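Local coordinates for protein replicative DNA helicase (Mycobacterium tuberculosis, PDB 2R5U) that probably unwinds duplex DNA ahead of the replisome as the ATP-driven hexameric replicative helicase, moving 5'-3', and is represented here by its N-terminal domain, at residues 46-51 against 70-75; 66-71 against 103-108. All coordinates share one frame; numbering follows the deposited sequence.

Contact 1. Residues 46-51 against 70-75; sequences DAIADV and DAILDL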
loop_
_atom_site.group_PDB
_atom_site.type_symbol
_atom_site.label_atom_id
_atom_site.label_comp_id
_atom_site.label_asym_id
_atom_site.label_seq_id
_atom_site.Cartn_x
_atom_site.Cartn_y
_atom_site.Cartn_z
ATOM N N ASP B 46 41.936 17.869 7.292
ATOM C CA ASP B 46 41.909 18.492 8.630
ATOM C C ASP B 46 40.620 19.282 8.868
ATOM O O ASP B 46 40.114 19.317 9.990
ATOM C CB ASP B 46 43.127 19.407 8.850
ATOM C CG ASP B 46 44.456 18.650 8.791
ATOM O OD1 ASP B 46 44.452 17.406 8.948
ATOM O OD2 ASP B 46 45.515 19.297 8.588
ATOM N N ALA B 47 40.096 19.912 7.814
ATOM C CA ALA B 47 38.838 20.657 7.917
ATOM C C ALA B 47 37.642 19.715 8.124
ATOM O O ALA B 47 36.751 20.024 8.907
ATOM C CB ALA B 47 38.620 21.526 6.699
ATOM N N ILE B 48 37.618 18.579 7.432
ATOM C CA ILE B 48 36.549 17.593 7.655
ATOM C C ILE B 48 36.510 17.210 9.147
ATOM O O ILE B 48 35.451 17.228 9.763
ATOM C CB ILE B 48 36.721 16.317 6.800
ATOM C CG1 ILE B 48 36.753 16.651 5.291
ATOM C CG2 ILE B 48 35.587 15.322 7.114
ATOM C CD1 ILE B 48 37.129 15.459 4.420
ATOM N N ALA B 49 37.676 16.882 9.721
ATOM C CA ALA B 49 37.752 16.464 11.136
ATOM C C ALA B 49 37.217 17.534 12.058
ATOM O O ALA B 49 36.455 17.245 12.975
ATOM C CB ALA B 49 39.202 16.098 11.526
ATOM N N ASP B 50 37.602 18.781 11.802
ATOM C CA ASP B 50 37.087 19.923 12.570
ATOM C C ASP B 50 35.557 20.071 12.521
ATOM O O ASP B 50 34.902 20.305 13.551
ATOM C CB ASP B 50 37.701 21.196 12.035
ATOM C CG ASP B 50 38.707 21.763 12.957
ATOM O OD1 ASP B 50 38.348 22.762 13.632
ATOM O OD2 ASP B 50 39.831 21.206 13.033
ATOM N N VAL B 51 35.015 19.937 11.318
ATOM C CA VAL B 51 33.593 20.078 11.044
ATOM C C VAL B 51 32.780 18.980 11.751
ATOM O O VAL B 51 31.718 19.249 12.347
ATOM C CB VAL B 51 33.360 20.108 9.497
ATOM C CG1 VAL B 51 31.909 19.932 9.146
ATOM C CG2 VAL B 51 33.899 21.435 8.921
ATOM N N ASP B 70 27.120 14.521 3.145
ATOM C CA ASP B 70 27.000 13.059 3.335
ATOM C C ASP B 70 27.983 12.299 2.433
ATOM O O ASP B 70 28.589 11.315 2.869
ATOM C CB ASP B 70 25.563 12.565 3.064
ATOM C CG ASP B 70 24.524 13.148 4.028
ATOM O OD1 ASP B 70 24.888 13.803 5.045
ATOM O OD2 ASP B 70 23.308 12.967 3.744
ATOM N N ALA B 71 28.148 12.770 1.193
ATOM C CA ALA B 71 29.116 12.179 0.268
ATOM C C ALA B 71 30.572 12.321 0.783
ATOM O O ALA B 71 31.344 11.354 0.750
ATOM C CB ALA B 71 28.971 12.783 -1.127
ATOM N N ILE B 72 30.928 13.502 1.284
ATOM C CA ILE B 72 32.261 13.714 1.892
ATOM C C ILE B 72 32.474 12.774 3.102
ATOM O O ILE B 72 33.511 12.111 3.224
ATOM C CB ILE B 72 32.476 15.183 2.310
ATOM C CG1 ILE B 72 32.331 16.141 1.101
ATOM C CG2 ILE B 72 33.839 15.361 2.966
ATOM C CD1 ILE B 72 32.287 17.647 1.523
ATOM N N LEU B 73 31.495 12.716 3.996
ATOM C CA LEU B 73 31.600 11.847 5.158
ATOM C C LEU B 73 31.708 10.380 4.747
ATOM O O LEU B 73 32.437 9.618 5.380
ATOM C CB LEU B 73 30.418 12.039 6.105
ATOM C CG LEU B 73 30.300 13.325 6.922
ATOM C CD1 LEU B 73 29.623 12.934 8.226
ATOM C CD2 LEU B 73 31.623 14.051 7.196
ATOM N N ASP B 74 30.973 9.983 3.703
ATOM C CA ASP B 74 31.076 8.611 3.159
ATOM C C ASP B 74 32.510 8.247 2.785
ATOM O O ASP B 74 33.011 7.177 3.158
ATOM C CB ASP B 74 30.197 8.431 1.925
ATOM C CG ASP B 74 29.083 7.449 2.148
ATOM O OD1 ASP B 74 28.034 7.855 2.709
ATOM O OD2 ASP B 74 29.265 6.260 1.759
ATOM N N LEU B 75 33.148 9.142 2.036
ATOM C CA LEU B 75 34.529 8.983 1.596
ATOM C C LEU B 75 35.511 8.977 2.768
ATOM O O LEU B 75 36.362 8.102 2.870
ATOM C CB LEU B 75 34.883 10.083 0.595
ATOM C CG LEU B 75 34.240 9.919 -0.796
ATOM C CD1 LEU B 75 34.411 11.182 -1.619
ATOM C CD2 LEU B 75 34.846 8.729 -1.519
#
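No ring, amide or carboxylate takes part where Ile48 meets Ile72 and Leu73, so there are no flat faces or edges to match, and aliphatic methyl and methylene groups do all the touching. Ile48 serves both partners by splitting its two branches. The longer one ends in CD1, which comes within 3.6 Å of Ile72 CG2, the tightest approach between 46-51 and 70-75; a step back along that branch, CG1 of Ile48 is still 3.9 Å from the same Ile72 methyl. The shorter branch, CG2 of Ile48, passes Leu73 CD2 at 4.2 Å, the two side chains overlapping head to tail. Both isoleucines have the same shape: in Ile72 the branch CG2 stands trans to the backbone N because CG1 sits beside it (chi1 -58°), and this carries the short methyl across to Ile48. Leu73 starts off to one side of the other helix, yet its CD2 swings in far enough to reach Ile48. About 111 Å² is buried in all, and the nearest CA atoms, those of Ile48 and Leu73, are 8.0 Å apart. This is apolar packing of the short helix 45-52 on helix 63-77 in the all-helical DnaB N-terminal domain. On the far side of 70-75 Asp74 forms a salt bridge with Arg94. Helix 31-43 lines the same seam, with Met41 touching both Ile48 and Ile72, while Tyr76, further along helix 63-77, also packs on Ile48, and Ala71 and Leu75 turn to helix 84-93.

Contact 2. Residues 66-71 against 103-108; sequences QNVYDA and APYLHT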
loop_
_atom_site.group_PDB
_atom_site.type_symbol
_atom_site.label_atom_id
_atom_site.label_comp_id
_atom_site.label_asym_id
_atom_site.label_seq_id
_atom_site.Cartn_x
_atom_site.Cartn_y
_atom_site.Cartn_z
ATOM N N GLN B 66 23.246 19.017 2.299
ATOM C CA GLN B 66 23.287 17.755 3.054
ATOM C C GLN B 66 23.847 16.626 2.201
ATOM O O GLN B 66 24.603 15.800 2.695
ATOM C CB GLN B 66 21.907 17.328 3.606
ATOM C CG GLN B 66 22.010 16.218 4.672
ATOM C CD GLN B 66 22.677 16.700 5.947
ATOM O OE1 GLN B 66 23.731 16.180 6.354
ATOM N NE2 GLN B 66 22.100 17.725 6.565
ATOM N N ASN B 67 23.449 16.580 0.936
ATOM C CA ASN B 67 23.897 15.541 0.005
ATOM C C ASN B 67 25.421 15.609 -0.145
ATOM O O ASN B 67 26.109 14.579 -0.103
ATOM C CB ASN B 67 23.274 15.717 -1.384
ATOM C CG ASN B 67 21.759 15.378 -1.440
ATOM O OD1 ASN B 67 21.222 14.641 -0.609
ATOM N ND2 ASN B 67 21.093 15.896 -2.465
ATOM N N VAL B 68 25.938 16.825 -0.335
ATOM C CA VAL B 68 27.379 17.012 -0.513
ATOM C C VAL B 68 28.104 16.566 0.753
ATOM O O VAL B 68 29.055 15.778 0.680
ATOM C CB VAL B 68 27.746 18.458 -0.868
ATOM C CG1 VAL B 68 29.298 18.631 -0.919
ATOM C CG2 VAL B 68 27.118 18.821 -2.206
ATOM N N TYR B 69 27.633 17.054 1.900
ATOM C CA TYR B 69 28.205 16.702 3.190
ATOM C C TYR B 69 28.243 15.187 3.421
ATOM O O TYR B 69 29.271 14.645 3.851
ATOM C CB TYR B 69 27.434 17.403 4.311
ATOM C CG TYR B 69 27.979 17.144 5.704
ATOM C CD1 TYR B 69 29.025 17.903 6.210
ATOM C CD2 TYR B 69 27.434 16.134 6.514
ATOM C CE1 TYR B 69 29.522 17.676 7.473
ATOM C CE2 TYR B 69 27.922 15.897 7.794
ATOM C CZ TYR B 69 28.972 16.676 8.258
ATOM O OH TYR B 69 29.475 16.484 9.508
ATOM N N ASP B 70 27.120 14.521 3.145
ATOM C CA ASP B 70 27.000 13.059 3.335
ATOM C C ASP B 70 27.983 12.299 2.433
ATOM O O ASP B 70 28.589 11.315 2.869
ATOM C CB ASP B 70 25.563 12.565 3.064
ATOM C CG ASP B 70 24.524 13.148 4.028
ATOM O OD1 ASP B 70 24.888 13.803 5.045
ATOM O OD2 ASP B 70 23.308 12.967 3.744
ATOM N N ALA B 71 28.148 12.770 1.193
ATOM C CA ALA B 71 29.116 12.179 0.268
ATOM C C ALA B 71 30.572 12.321 0.783
ATOM O O ALA B 71 31.344 11.354 0.750
ATOM C CB ALA B 71 28.971 12.783 -1.127
ATOM N N ALA B 103 29.740 18.846 -11.028
ATOM C CA ALA B 103 31.030 19.264 -10.490
ATOM C C ALA B 103 31.218 20.778 -10.498
ATOM O O ALA B 103 31.894 21.300 -9.601
ATOM C CB ALA B 103 32.205 18.565 -11.219
ATOM N N PRO B 104 30.621 21.500 -11.485
ATOM C CA PRO B 104 30.753 22.966 -11.448
ATOM C C PRO B 104 30.232 23.545 -10.126
ATOM O O PRO B 104 30.794 24.508 -9.617
ATOM C CB PRO B 104 29.858 23.429 -12.606
ATOM C CG PRO B 104 29.821 22.273 -13.537
ATOM C CD PRO B 104 29.822 21.068 -12.652
ATOM N N TYR B 105 29.188 22.942 -9.565
ATOM C CA TYR B 105 28.697 23.385 -8.260
ATOM C C TYR B 105 29.734 23.185 -7.147
ATOM O O TYR B 105 29.918 24.061 -6.301
ATOM C CB TYR B 105 27.392 22.686 -7.911
ATOM C CG TYR B 105 26.860 23.131 -6.590
ATOM C CD1 TYR B 105 26.667 22.218 -5.555
ATOM C CD2 TYR B 105 26.582 24.475 -6.358
ATOM C CE1 TYR B 105 26.180 22.633 -4.328
ATOM C CE2 TYR B 105 26.107 24.902 -5.129
ATOM C CZ TYR B 105 25.905 23.967 -4.128
ATOM O OH TYR B 105 25.444 24.380 -2.913
ATOM N N LEU B 106 30.402 22.030 -7.150
ATOM C CA LEU B 106 31.493 21.775 -6.205
ATOM C C LEU B 106 32.629 22.781 -6.342
ATOM O O LEU B 106 33.194 23.217 -5.339
ATOM C CB LEU B 106 32.024 20.339 -6.334
ATOM C CG LEU B 106 31.013 19.198 -6.208
ATOM C CD1 LEU B 106 31.780 17.885 -6.333
ATOM C CD2 LEU B 106 30.265 19.283 -4.875
ATOM N N HIS B 107 32.945 23.162 -7.578
ATOM C CA HIS B 107 33.968 24.179 -7.830
ATOM C C HIS B 107 33.545 25.563 -7.328
ATOM O O HIS B 107 34.367 26.291 -6.793
ATOM C CB HIS B 107 34.361 24.213 -9.310
ATOM C CG HIS B 107 35.158 23.020 -9.736
ATOM N ND1 HIS B 107 36.420 22.760 -9.242
ATOM C CD2 HIS B 107 34.859 21.996 -10.567
ATOM C CE1 HIS B 107 36.875 21.641 -9.775
ATOM N NE2 HIS B 107 35.947 21.156 -10.582
ATOM N N THR B 108 32.261 25.892 -7.482
ATOM C CA THR B 108 31.688 27.114 -6.896
ATOM C C THR B 108 31.836 27.135 -5.356
ATOM O O THR B 108 32.296 28.125 -4.786
ATOM C CB THR B 108 30.210 27.291 -7.301
ATOM O OG1 THR B 108 30.105 27.434 -8.723
ATOM C CG2 THR B 108 29.616 28.508 -6.644
#
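In the all-helical globular part of the DnaB N-terminal domain, Val68 on helix 63-77 packs against Leu106 and Tyr105 on helix 102-111. Leu106 puts a single methyl, CD2, against both branches of the valine: it is 4.1 Å from Val68 CG1 and 4.2 Å from Val68 CG2. The leucine leaves its backbone to one side of the valine; a chi1 of -55° sets CG next to the backbone N, and of the two methyls beyond it CD2 is the one that meets Val68. Tyr105 offers its rim, not a face. Val68 CG2 lies near the ring plane, 4.5 Å from Tyr105 CE1, a loose touch. An extended first torsion (chi1 -179°) sends this ring toward the valine, and its OH goes on to a weak hydrogen bond with NE2 of His65, the residue just before 66-71. This is plain helix-to-helix packing within the DnaB-like fold, where the short helix 97-100 helps fill the joint: Ile100 touches Val68, Tyr105 and Leu106 alike. Leu38 of helix 31-43 meets Val68 as well, and Leu106 reaches Ala88 of helix 84-93. Along helix 102-111, the carbonyl O of Pro104 takes two donors from Thr108 on opposite faces of its plane, the backbone N at 2.9 Å and OG1 at 3.1 Å.

Overall arrangement
Helix 63-77 is common to both contacts, and their segments on it overlap at Asp70 and Ala71. Contact 1 uses the later part of that helix against helix 45-52, contact 2 the earlier part against helix 102-111, with Val68 and Ile72 one turn apart. The two centres are about 12 Å apart, and each lies about 12 Å from the centre of the chain. They also meet directly: Val51 CG1 of 46-51 packs 3.7 Å from Tyr69 CE1 of 66-71. Both contacts are buried and formed within one chain, and no other subunit of the hexamer touches the four segments; in DnaB helicases ATP is bound by the C-terminal domain.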